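Local atomic coordinates of diaminopropionate ammonia-lyase (Escherichia coli, PDB entry 4D9I), a protein that catalyses the pyridoxal 5'-phosphate-dependent alpha,beta-elimination of both L- and D-2,3-diaminopropionate, giving pyruvate and ammonia. Residues L31-H36 and Y206-D211; D189-G194 and P294-W299; D314-L319 and L344-A349. All coordinates share one frame; numbering follows the deposited sequence.

Overall arrangement
Interactions 1 and 3 are buried contacts whose centres lie about 28 Å apart on opposite sides of the chain's centre, whereas interaction 2 is only partly buried. Burial alone does not set their chemistry. Interaction 1 joins helices 26-36 and 208-220 through charged and polar side chains, interaction 2 sets a loop against the capped start of helix 296-305 by van der Waals contact, and interaction 3 crosses helices 315-325 and 338-352 with aliphatic groups and a glycine. Interactions 1 and 2 share no helix, yet they touch where Tyr-206 OH packs 3.9 Å from Asp-189 CB; their segments alternate along the chain. Interaction 3 stands apart, its nearest atoms about 13 Å from interaction 1 and about 17 Å from interaction 2.

Interaction 1: residues L31-H36 and Y206-D211; sequences LARQFH and YATLAD
Arg-33 and Asp-211 form a salt bridge, with Arg-33 NH1 2.7 Å from Asp-211 OD2 and an N-H...O angle of 162°. The acceptor lies in the guanidinium plane, at its edge, and the hydrogen arrives nearly along the C-O axis, while the carboxylate plane is turned 74° from that of the guanidinium. Arg-33 CG stands anti to the backbone N (chi1 -174°); from there the chain is extended to NE, and Arg-33 CD lies 3.2 Å from Asp-211 OD2. Beside this pair, Thr-208 OG1 meets the edge of the imidazole in its plane, 2.9 Å from His-36 ND1, in a hydrogen bond that either could donate. Ala-32 suits the interface because its small CB leaves room for the same hydroxyl, at 3.8 Å from Thr-208 OG1. Farther out, Glu-215 gives Arg-33 NH1 a second salt bridge, Tyr-42 OH bonds to its NE, and Leu-79 O holds His-36 NE2, which is likely to limit the turning of both flat groups. An alanine in place of Arg-33 would probably leave the Asp-211 carboxylate without its cationic mate and Tyr-42 OH without this partner. The arrangement is a polar helix-helix contact, tying helix 26-36 to helix 208-220 of the fold type II PLP-dependent enzyme.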
loop_
_atom_site.group_PDB
_atom_site.type_symbol
_atom_site.label_atom_id
_atom_site.label_comp_id
_atom_site.label_asym_id
_atom_site.label_seq_id
_atom_site.Cartn_x
_atom_site.Cartn_y
_atom_site.Cartn_z
ATOM N N LEU B 31 18.059 -22.241 -23.602
ATOM C CA LEU B 31 17.276 -23.402 -24.035
ATOM C C LEU B 31 15.917 -23.449 -23.329
ATOM O O LEU B 31 14.879 -23.616 -23.976
ATOM C CB LEU B 31 18.053 -24.702 -23.808
ATOM C CG LEU B 31 19.292 -24.945 -24.681
ATOM C CD1 LEU B 31 20.047 -26.191 -24.229
ATOM C CD2 LEU B 31 18.908 -25.064 -26.155
ATOM N N ALA B 32 15.924 -23.277 -22.007
ATOM C CA ALA B 32 14.677 -23.230 -21.252
ATOM C C ALA B 32 13.778 -22.094 -21.758
ATOM O O ALA B 32 12.591 -22.303 -22.019
ATOM C CB ALA B 32 14.948 -23.093 -19.757
ATOM N N ARG B 33 14.350 -20.906 -21.939
ATOM C CA ARG B 33 13.555 -19.767 -22.400
ATOM C C ARG B 33 12.900 -19.985 -23.773
ATOM O O ARG B 33 11.741 -19.608 -23.981
ATOM C CB ARG B 33 14.373 -18.471 -22.402
ATOM C CG ARG B 33 13.508 -17.266 -22.729
ATOM C CD ARG B 33 14.218 -15.957 -22.466
ATOM N NE ARG B 33 13.343 -14.849 -22.816
ATOM C CZ ARG B 33 13.718 -13.582 -22.832
ATOM N NH1 ARG B 33 14.966 -13.247 -22.513
ATOM N NH2 ARG B 33 12.842 -12.650 -23.175
ATOM N N GLN B 34 13.660 -20.561 -24.701
ATOM C CA GLN B 34 13.147 -20.982 -26.004
ATOM C C GLN B 34 11.912 -21.875 -25.873
ATOM O O GLN B 34 10.952 -21.736 -26.647
ATOM C CB GLN B 34 14.221 -21.750 -26.766
ATOM C CG GLN B 34 15.382 -20.912 -27.297
ATOM C CD GLN B 34 16.441 -21.790 -27.969
ATOM O OE1 GLN B 34 16.204 -22.372 -29.032
ATOM N NE2 GLN B 34 17.612 -21.901 -27.338
ATOM N N PHE B 35 11.952 -22.780 -24.889
ATOM C CA PHE B 35 10.827 -23.649 -24.554
ATOM C C PHE B 35 9.648 -22.830 -24.044
ATOM O O PHE B 35 8.546 -22.950 -24.566
ATOM C CB PHE B 35 11.243 -24.699 -23.511
ATOM C CG PHE B 35 10.085 -25.393 -22.855
ATOM C CD1 PHE B 35 9.452 -26.450 -23.483
ATOM C CD2 PHE B 35 9.629 -24.983 -21.602
ATOM C CE1 PHE B 35 8.376 -27.084 -22.892
ATOM C CE2 PHE B 35 8.553 -25.620 -21.000
ATOM C CZ PHE B 35 7.927 -26.672 -21.650
ATOM N N HIS B 36 9.894 -21.995 -23.032
ATOM C CA HIS B 36 8.851 -21.127 -22.449
ATOM C C HIS B 36 8.167 -20.207 -23.420
ATOM O O HIS B 36 6.969 -19.959 -23.298
ATOM C CB HIS B 36 9.398 -20.318 -21.282
ATOM C CG HIS B 36 9.804 -21.162 -20.104
ATOM N ND1 HIS B 36 11.000 -21.032 -19.498
ATOM C CD2 HIS B 36 9.135 -22.182 -19.439
ATOM C CE1 HIS B 36 11.082 -21.908 -18.490
ATOM N NE2 HIS B 36 9.941 -22.613 -18.456
ATOM N N TYR B 206 14.082 -22.364 -14.057
ATOM C CA TYR B 206 13.982 -21.125 -13.255
ATOM C C TYR B 206 14.838 -19.998 -13.832
ATOM O O TYR B 206 14.535 -18.817 -13.658
ATOM C CB TYR B 206 14.468 -21.356 -11.822
ATOM C CG TYR B 206 13.558 -22.150 -10.914
ATOM C CD1 TYR B 206 12.194 -22.356 -11.224
ATOM C CD2 TYR B 206 14.050 -22.660 -9.721
ATOM C CE1 TYR B 206 11.369 -23.058 -10.360
ATOM C CE2 TYR B 206 13.236 -23.359 -8.849
ATOM C CZ TYR B 206 11.907 -23.571 -9.183
ATOM O OH TYR B 206 11.116 -24.268 -8.312
ATOM N N ALA B 207 15.914 -20.378 -14.507
ATOM C CA ALA B 207 16.894 -19.399 -15.001
ATOM C C ALA B 207 16.353 -18.459 -16.078
ATOM O O ALA B 207 16.971 -17.405 -16.360
ATOM C CB ALA B 207 18.146 -20.111 -15.500
ATOM N N THR B 208 15.253 -18.850 -16.712
ATOM C CA THR B 208 14.539 -17.977 -17.655
ATOM C C THR B 208 14.283 -16.592 -17.066
ATOM O O THR B 208 14.415 -15.606 -17.774
ATOM C CB THR B 208 13.197 -18.604 -18.125
ATOM O OG1 THR B 208 13.475 -19.645 -19.065
ATOM C CG2 THR B 208 12.295 -17.597 -18.815
ATOM N N LEU B 209 13.908 -16.528 -15.787
ATOM C CA LEU B 209 13.614 -15.233 -15.150
ATOM C C LEU B 209 14.873 -14.393 -15.060
ATOM O O LEU B 209 14.807 -13.172 -15.164
ATOM C CB LEU B 209 12.923 -15.390 -13.785
ATOM C CG LEU B 209 13.725 -15.780 -12.536
ATOM C CD1 LEU B 209 14.281 -14.551 -11.846
ATOM C CD2 LEU B 209 12.860 -16.594 -11.572
ATOM N N ALA B 210 16.020 -15.048 -14.872
ATOM C CA ALA B 210 17.290 -14.336 -14.816
ATOM C C ALA B 210 17.725 -13.894 -16.231
ATOM O O ALA B 210 18.193 -12.748 -16.416
ATOM C CB ALA B 210 18.362 -15.206 -14.166
ATOM N N ASP B 211 17.562 -14.785 -17.219
ATOM C CA ASP B 211 17.836 -14.429 -18.629
ATOM C C ASP B 211 17.027 -13.187 -19.050
ATOM O O ASP B 211 17.586 -12.227 -19.606
ATOM C CB ASP B 211 17.571 -15.603 -19.577
ATOM C CG ASP B 211 17.923 -15.274 -21.033
ATOM O OD1 ASP B 211 19.074 -15.515 -21.416
ATOM O OD2 ASP B 211 17.071 -14.759 -21.790
#

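Interaction 2: residues D189-G194 and P294-W299; sequences DTAWEG and PNPLGW
Thr-190 and Asn-295 lie side by side, their side chains running opposite ways, the threonine hydroxyl against the aliphatic root of the asparagine, with Thr-190 OG1 3.2 Å from Asn-295 CB. Asn-295 CG stands anti to its backbone N (chi1 173°), and the amide beyond it serves its own helix: Asn-295 OD1 accepts from Leu-297 N at 2.9 Å. That donor sits above the carbonyl plane, 41° out of it. Asn-295 is at the N-cap of helix 296-305, and this is its capping bond; asparagine suits the place because its short side chain can reach forward to the N-H two residues on. The same oxygen faces a methyl, with Asn-295 OD1 3.5 Å from Ala-191 CB. Leu-297 brings its CD1 to 3.8 Å from Ala-191 CB, while Pro-296 CD lies 3.3 Å from Ala-191 O. Proline fits the first helical turn, where no N-H is needed. No hydrogen bond joins the segments, and Ala-191 N and Asn-295 ND2 are buried with no hydrogen-bond partner in the model. The side chain of Asp-189 is about 7 Å from that of Asp-120, the inferred proton acceptor for the L-isomer. Segment 189-194 links strand 185-186 to helix 197-206, which packs against both segments through Pro-199 and Met-203.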
loop_
_atom_site.group_PDB
_atom_site.type_symbol
_atom_site.label_atom_id
_atom_site.label_comp_id
_atom_site.label_asym_id
_atom_site.label_seq_id
_atom_site.Cartn_x
_atom_site.Cartn_y
_atom_site.Cartn_z
ATOM N N ASP B 189 10.972 -30.120 -6.135
ATOM C CA ASP B 189 11.939 -29.078 -6.466
ATOM C C ASP B 189 13.176 -29.090 -5.577
ATOM O O ASP B 189 13.859 -28.095 -5.431
ATOM C CB ASP B 189 11.263 -27.699 -6.467
ATOM C CG ASP B 189 10.585 -27.353 -5.126
ATOM O OD1 ASP B 189 10.171 -28.268 -4.365
ATOM O OD2 ASP B 189 10.420 -26.135 -4.880
ATOM N N THR B 190 13.472 -30.225 -4.977
ATOM C CA THR B 190 14.721 -30.386 -4.279
ATOM C C THR B 190 15.325 -31.727 -4.694
ATOM O O THR B 190 14.642 -32.547 -5.300
ATOM C CB THR B 190 14.538 -30.291 -2.760
ATOM O OG1 THR B 190 15.811 -30.024 -2.147
ATOM C CG2 THR B 190 13.913 -31.573 -2.193
ATOM N N ALA B 191 16.599 -31.927 -4.368
ATOM C CA ALA B 191 17.311 -33.144 -4.721
ATOM C C ALA B 191 17.666 -33.932 -3.467
ATOM O O ALA B 191 17.710 -33.376 -2.379
ATOM C CB ALA B 191 18.565 -32.804 -5.507
ATOM N N TRP B 192 17.880 -35.234 -3.641
ATOM C CA TRP B 192 18.524 -36.083 -2.643
ATOM C C TRP B 192 19.227 -37.196 -3.379
ATOM O O TRP B 192 19.230 -37.213 -4.617
ATOM C CB TRP B 192 17.512 -36.619 -1.634
ATOM C CG TRP B 192 16.308 -37.315 -2.238
ATOM C CD1 TRP B 192 16.160 -38.677 -2.506
ATOM C CD2 TRP B 192 15.025 -36.700 -2.658
ATOM N NE1 TRP B 192 14.923 -38.935 -3.049
ATOM C CE2 TRP B 192 14.193 -37.798 -3.163
ATOM C CE3 TRP B 192 14.508 -35.397 -2.663
ATOM C CZ2 TRP B 192 12.912 -37.586 -3.654
ATOM C CZ3 TRP B 192 13.214 -35.192 -3.158
ATOM C CH2 TRP B 192 12.434 -36.263 -3.642
ATOM N N GLU B 193 19.833 -38.132 -2.649
ATOM C CA GLU B 193 20.544 -39.233 -3.294
ATOM C C GLU B 193 19.571 -40.096 -4.064
ATOM O O GLU B 193 18.571 -40.576 -3.514
ATOM C CB GLU B 193 21.321 -40.074 -2.282
ATOM C CG GLU B 193 22.647 -39.453 -1.881
ATOM C CD GLU B 193 23.566 -40.419 -1.162
ATOM O OE1 GLU B 193 23.481 -41.650 -1.385
ATOM O OE2 GLU B 193 24.398 -39.933 -0.372
ATOM N N GLY B 194 19.858 -40.280 -5.346
ATOM C CA GLY B 194 18.991 -41.064 -6.213
ATOM C C GLY B 194 17.964 -40.222 -6.952
ATOM O O GLY B 194 17.247 -40.734 -7.822
ATOM N N PRO B 294 19.249 -28.221 2.895
ATOM C CA PRO B 294 19.420 -27.548 1.603
ATOM C C PRO B 294 19.401 -28.535 0.419
ATOM O O PRO B 294 19.843 -29.676 0.545
ATOM C CB PRO B 294 20.798 -26.882 1.718
ATOM C CG PRO B 294 21.111 -26.852 3.177
ATOM C CD PRO B 294 20.417 -28.040 3.777
ATOM N N ASN B 295 18.859 -28.083 -0.706
ATOM C CA ASN B 295 18.969 -28.787 -1.979
ATOM C C ASN B 295 20.465 -28.884 -2.327
ATOM O O ASN B 295 21.106 -27.857 -2.528
ATOM C CB ASN B 295 18.183 -27.989 -3.034
ATOM C CG ASN B 295 18.348 -28.509 -4.458
ATOM O OD1 ASN B 295 19.142 -29.395 -4.742
ATOM N ND2 ASN B 295 17.573 -27.925 -5.375
ATOM N N PRO B 296 21.024 -30.107 -2.386
ATOM C CA PRO B 296 22.465 -30.250 -2.684
ATOM C C PRO B 296 22.895 -29.603 -4.005
ATOM O O PRO B 296 24.020 -29.102 -4.107
ATOM C CB PRO B 296 22.684 -31.774 -2.751
ATOM C CG PRO B 296 21.497 -32.384 -2.098
ATOM C CD PRO B 296 20.357 -31.409 -2.190
ATOM N N LEU B 297 22.014 -29.626 -5.010
ATOM C CA LEU B 297 22.315 -28.995 -6.297
ATOM C C LEU B 297 22.468 -27.478 -6.138
ATOM O O LEU B 297 23.389 -26.875 -6.699
ATOM C CB LEU B 297 21.257 -29.329 -7.347
ATOM C CG LEU B 297 21.107 -30.791 -7.773
ATOM C CD1 LEU B 297 19.813 -30.972 -8.553
ATOM C CD2 LEU B 297 22.292 -31.290 -8.587
ATOM N N GLY B 298 21.578 -26.883 -5.346
ATOM C CA GLY B 298 21.624 -25.470 -5.072
ATOM C C GLY B 298 22.749 -25.089 -4.126
ATOM O O GLY B 298 23.419 -24.083 -4.337
ATOM N N TRP B 299 22.962 -25.913 -3.102
ATOM C CA TRP B 299 23.929 -25.620 -2.055
ATOM C C TRP B 299 25.318 -25.505 -2.619
ATOM O O TRP B 299 26.106 -24.665 -2.186
ATOM C CB TRP B 299 23.899 -26.713 -0.986
ATOM C CG TRP B 299 25.069 -26.625 -0.047
ATOM C CD1 TRP B 299 26.032 -27.598 0.209
ATOM C CD2 TRP B 299 25.463 -25.466 0.770
ATOM N NE1 TRP B 299 26.959 -27.140 1.117
ATOM C CE2 TRP B 299 26.679 -25.866 1.490
ATOM C CE3 TRP B 299 24.939 -24.171 0.973
ATOM C CZ2 TRP B 299 27.329 -25.012 2.371
ATOM C CZ3 TRP B 299 25.612 -23.315 1.869
ATOM C CH2 TRP B 299 26.781 -23.731 2.546
#

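Interaction 3: residues D314-L319 and L344-A349; sequences DSVAAL and LGVLAA
Val-316 and Gly-345 mark the closest backbone approach, their CA atoms 5.1 Å apart, and the polar part of the contact is a single CA-H...O interaction, in which Gly-345 CA lies 3.3 Å from Val-316 O with an angle of 141° at the hydrogen. Glycine suits this place because any CB would point at the other helix and clash with that carbonyl oxygen. Val-316 CG1 also lies against the backbone, 3.5 Å from Val-346 N. With no hydrogen bond between the segments, the rest is apolar contact on helical backbones already bonded internally, as by Ala-349 N to Gly-345 O.

The two short segments of helices 315-325 and 338-352 cross almost perpendicularly, at 93°, with their axes 7.5 Å apart. This is a close glycine-mediated helix crossing, and both helices belong to the fold type II architecture of the tryptophan synthase beta-like PLP enzymes.

Among the aliphatic contacts, Val-316 spreads its two branches over different residues. Its CG1 meets Val-346 CG2 at 4.0 Å, whereas its CG2 approaches the methyl of Ala-349. Leu-319 extends toward the other helix with CG anti to the backbone N (chi1 174°), and its CD2 branch does most of the touching, lying 3.8 Å from Ala-348 CB and 3.7 Å from Ala-349 N. Alanines suit these positions because their single methyls allow the larger leucine to settle against the helix. Ala-348 also packs on Val-323, one turn beyond Leu-319, and on Phe-57 of helix 51-57.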
loop_
_atom_site.group_PDB
_atom_site.type_symbol
_atom_site.label_atom_id
_atom_site.label_comp_id
_atom_site.label_asym_id
_atom_site.label_seq_id
_atom_site.Cartn_x
_atom_site.Cartn_y
_atom_site.Cartn_z
ATOM N N ASP B 314 11.030 -12.889 10.846
ATOM C CA ASP B 314 9.809 -13.047 10.043
ATOM C C ASP B 314 9.223 -11.726 9.532
ATOM O O ASP B 314 8.869 -11.611 8.356
ATOM C CB ASP B 314 8.732 -13.764 10.861
ATOM C CG ASP B 314 8.754 -15.270 10.682
ATOM O OD1 ASP B 314 8.080 -15.975 11.474
ATOM O OD2 ASP B 314 9.437 -15.759 9.751
ATOM N N SER B 315 9.128 -10.739 10.425
ATOM C CA SER B 315 8.532 -9.434 10.129
ATOM C C SER B 315 9.253 -8.585 9.059
ATOM O O SER B 315 8.690 -7.609 8.539
ATOM C CB SER B 315 8.384 -8.630 11.429
ATOM O OG SER B 315 9.649 -8.351 11.998
ATOM N N VAL B 316 10.477 -8.975 8.705
ATOM C CA VAL B 316 11.196 -8.348 7.598
ATOM C C VAL B 316 10.410 -8.511 6.287
ATOM O O VAL B 316 10.311 -7.564 5.495
ATOM C CB VAL B 316 12.623 -8.941 7.455
ATOM C CG1 VAL B 316 13.283 -8.492 6.156
ATOM C CG2 VAL B 316 13.486 -8.536 8.641
ATOM N N ALA B 317 9.851 -9.711 6.088
ATOM C CA ALA B 317 9.073 -10.047 4.900
ATOM C C ALA B 317 7.797 -9.218 4.864
ATOM O O ALA B 317 7.489 -8.613 3.845
ATOM C CB ALA B 317 8.767 -11.557 4.866
ATOM N N ALA B 318 7.100 -9.150 5.999
ATOM C CA ALA B 318 5.911 -8.296 6.140
ATOM C C ALA B 318 6.193 -6.837 5.735
ATOM O O ALA B 318 5.435 -6.257 4.975
ATOM C CB ALA B 318 5.357 -8.370 7.549
ATOM N N LEU B 319 7.280 -6.261 6.250
ATOM C CA LEU B 319 7.712 -4.907 5.892
ATOM C C LEU B 319 7.909 -4.773 4.368
ATOM O O LEU B 319 7.412 -3.847 3.757
ATOM C CB LEU B 319 9.008 -4.576 6.628
ATOM C CG LEU B 319 9.737 -3.258 6.309
ATOM C CD1 LEU B 319 8.837 -2.078 6.662
ATOM C CD2 LEU B 319 11.032 -3.194 7.115
ATOM N N LEU B 344 13.441 -7.553 -0.703
ATOM C CA LEU B 344 13.139 -6.119 -0.576
ATOM C C LEU B 344 12.961 -5.701 0.884
ATOM O O LEU B 344 13.400 -4.614 1.304
ATOM C CB LEU B 344 11.890 -5.742 -1.395
ATOM C CG LEU B 344 11.571 -4.261 -1.625
ATOM C CD1 LEU B 344 10.940 -3.629 -0.389
ATOM C CD2 LEU B 344 12.799 -3.469 -2.083
ATOM N N GLY B 345 12.348 -6.568 1.672
ATOM C CA GLY B 345 12.211 -6.290 3.091
ATOM C C GLY B 345 13.537 -6.036 3.767
ATOM O O GLY B 345 13.625 -5.162 4.625
ATOM N N VAL B 346 14.572 -6.801 3.384
ATOM C CA VAL B 346 15.892 -6.643 4.000
ATOM C C VAL B 346 16.415 -5.214 3.800
ATOM O O VAL B 346 16.912 -4.591 4.740
ATOM C CB VAL B 346 16.917 -7.674 3.472
ATOM C CG1 VAL B 346 18.342 -7.288 3.861
ATOM C CG2 VAL B 346 16.586 -9.058 4.004
ATOM N N LEU B 347 16.304 -4.713 2.569
ATOM C CA LEU B 347 16.779 -3.363 2.259
ATOM C C LEU B 347 16.044 -2.327 3.098
ATOM O O LEU B 347 16.644 -1.357 3.583
ATOM C CB LEU B 347 16.608 -3.040 0.772
ATOM C CG LEU B 347 17.350 -3.910 -0.244
ATOM C CD1 LEU B 347 17.120 -3.380 -1.655
ATOM C CD2 LEU B 347 18.826 -3.902 0.076
ATOM N N ALA B 348 14.745 -2.527 3.272
ATOM C CA ALA B 348 13.935 -1.588 4.049
ATOM C C ALA B 348 14.317 -1.663 5.541
ATOM O O ALA B 348 14.397 -0.623 6.207
ATOM C CB ALA B 348 12.453 -1.883 3.862
ATOM N N ALA B 349 14.562 -2.882 6.047
ATOM C CA ALA B 349 14.954 -3.075 7.446
ATOM C C ALA B 349 16.301 -2.419 7.730
ATOM O O ALA B 349 16.529 -1.885 8.819
ATOM C CB ALA B 349 15.015 -4.562 7.790
#